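Local coordinates for protein titin heart isoform N2-B (PDB 2BK8) that is a giant structural protein of muscle whose immunoglobulin-like domain here belongs to the M-band region, where it probably contributes to sarcomere organisation, at residues 74-77 with 82-85. Numbering follows the deposited sequence.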
ATOM      1  N   ARG A  74      -0.764   4.746   1.143  1.00 36.69           N
ATOM      2  CA  ARG A  74      -0.038   4.665   2.434  1.00 35.82           C
ATOM      3  C   ARG A  74      -0.136   3.248   2.977  1.00 37.47           C
ATOM      4  O   ARG A  74      -1.208   2.649   2.967  1.00 35.33           O
ATOM      5  CB  ARG A  74      -0.642   5.632   3.464  1.00 33.15           C
ATOM      6  CG  ARG A  74      -0.118   5.542   4.925  1.00 35.28           C
ATOM      7  CD  ARG A  74      -0.908   6.531   5.814  1.00 36.15           C
ATOM      8  NE  ARG A  74      -0.422   6.641   7.187  1.00 39.28           N
ATOM      9  CZ  ARG A  74      -0.806   7.587   8.047  1.00 39.25           C
ATOM     10  NH1 ARG A  74      -1.673   8.529   7.681  1.00 42.87           N
ATOM     11  NH2 ARG A  74      -0.310   7.622   9.272  1.00 39.62           N
ATOM     12  N   CYS A  75       0.991   2.709   3.440  1.00 33.87           N
ATOM     13  CA  CYS A  75       1.004   1.451   4.220  1.00 32.14           C
ATOM     14  C   CYS A  75       1.257   1.843   5.667  1.00 33.68           C
ATOM     15  O   CYS A  75       2.342   2.373   6.002  1.00 35.24           O
ATOM     16  CB  CYS A  75       2.128   0.523   3.742  1.00 33.00           C
ATOM     17  SG  CYS A  75       2.247  -1.061   4.648  1.00 36.58           S
ATOM     18  N   LYS A  76       0.247   1.634   6.513  1.00 32.41           N
ATOM     19  CA  LYS A  76       0.354   1.932   7.959  1.00 33.19           C
ATOM     20  C   LYS A  76       0.578   0.677   8.816  1.00 34.11           C
ATOM     21  O   LYS A  76      -0.216  -0.271   8.806  1.00 33.12           O
ATOM     22  CB  LYS A  76      -0.875   2.746   8.474  1.00 33.03           C
ATOM     23  CG  LYS A  76      -0.769   3.140   9.957  1.00 35.37           C
ATOM     24  CD  LYS A  76      -2.015   3.916  10.389  1.00 38.49           C
ATOM     25  CE  LYS A  76      -2.010   4.181  11.882  1.00 40.81           C
ATOM     26  NZ  LYS A  76      -2.709   5.458  12.251  1.00 44.16           N
ATOM     27  N   VAL A  77       1.652   0.697   9.608  1.00 33.77           N
ATOM     28  CA  VAL A  77       2.041  -0.460  10.420  1.00 36.11           C
ATOM     29  C   VAL A  77       1.979  -0.136  11.904  1.00 34.89           C
ATOM     30  O   VAL A  77       2.511   0.876  12.337  1.00 36.06           O
ATOM     31  CB  VAL A  77       3.431  -1.007  10.003  1.00 31.73           C
ATOM     32  CG1 VAL A  77       3.536  -2.403  10.428  1.00 32.44           C
ATOM     33  CG2 VAL A  77       3.538  -1.004   8.440  1.00 37.00           C
ATOM     34  N   GLY A  82       4.581   0.881  18.970  1.00 43.55           N
ATOM     35  CA  GLY A  82       4.351   2.128  18.255  1.00 39.75           C
ATOM     36  C   GLY A  82       3.825   1.894  16.854  1.00 38.89           C
ATOM     37  O   GLY A  82       3.129   0.912  16.598  1.00 36.70           O
ATOM     38  N   GLU A  83       4.154   2.812  15.950  1.00 37.67           N
ATOM     39  CA  GLU A  83       3.694   2.736  14.563  1.00 37.53           C
ATOM     40  C   GLU A  83       4.682   3.418  13.609  1.00 35.87           C
ATOM     41  O   GLU A  83       5.588   4.142  14.069  1.00 36.65           O
ATOM     42  CB  GLU A  83       2.286   3.325  14.445  1.00 39.77           C
ATOM     43  CG  GLU A  83       2.166   4.843  14.487  1.00 42.32           C
ATOM     44  CD  GLU A  83       0.739   5.306  14.196  1.00 43.55           C
ATOM     45  OE1 GLU A  83      -0.164   5.038  15.025  1.00 45.24           O
ATOM     46  OE2 GLU A  83       0.524   5.934  13.138  1.00 47.29           O
ATOM     47  N   ASP A  84       4.549   3.119  12.314  1.00 35.12           N
ATOM     48  CA  ASP A  84       5.282   3.769  11.214  1.00 34.76           C
ATOM     49  C   ASP A  84       4.433   3.663   9.934  1.00 34.91           C
ATOM     50  O   ASP A  84       3.554   2.786   9.824  1.00 36.41           O
ATOM     51  CB  ASP A  84       6.649   3.083  11.008  1.00 35.22           C
ATOM     52  CG  ASP A  84       7.657   3.924  10.164  1.00 38.67           C
ATOM     53  OD1 ASP A  84       7.424   5.113   9.845  1.00 36.83           O
ATOM     54  OD2 ASP A  84       8.743   3.385   9.863  1.00 36.02           O
ATOM     55  N   SER A  85       4.689   4.548   8.971  1.00 31.57           N
ATOM     56  CA  SER A  85       3.997   4.485   7.659  1.00 31.50           C
ATOM     57  C   SER A  85       4.988   4.780   6.527  1.00 30.46           C
ATOM     58  O   SER A  85       5.977   5.530   6.731  1.00 33.74           O
ATOM     59  CB  SER A  85       2.884   5.547   7.601  1.00 33.53           C
ATOM     60  OG  SER A  85       1.845   5.325   8.546  1.00 36.67           O
TER
HETATM   61  O   HOH W   1       2.070   6.144  10.899  1.00 39.96           O
HETATM   62  O   HOH W   2      -2.631   5.727  14.957  1.00 54.50           O
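Val77 and Asp84 form an antiparallel hydrogen-bonded pair, Val77 N giving to Asp84 O at 2.8 Å and Asp84 N to Val77 O at 3.0 Å, while Lys76 and Ser85 make the adjoining non-hydrogen-bonded pair. This is the beta hairpin of strands 71-78 and 83-92, which in an immunoglobulin I-set domain are the F and G strands. Side chains alternate in character. Cys75 and Val77 face the interior, where small or branched nonpolar groups suit the sandwich: Cys75 packs against Cys23 and Trp36, Val77 against Ile25. Asp84, on Val77's face of the sheet, bonds through OD2 to the backbone N of Ser5.

On the other face, Arg74, with CG anti to the backbone N (chi1 172°) and its chain extended to NE, lays its guanidinium edge against Ser85, whose short hydroxyl accepts close to the backbone: NE donates nearly in plane to OG (3.0 Å, N-H...O 155°). One water accepts from Arg74 NH2, meets Ser85 OG and donates to Glu83 OE2. A leucine in place of Arg74 would probably leave Ser85 OG without this donor and that water without one anchor. Glu83's two carboxylate oxygens serve both waters and Lys76, long enough to cross over: NZ forms a salt bridge to OE2 at 3.4 Å. The second water accepts from Lys76 NZ at 2.7 Å and donates to Glu83 OE1 at 2.6 Å.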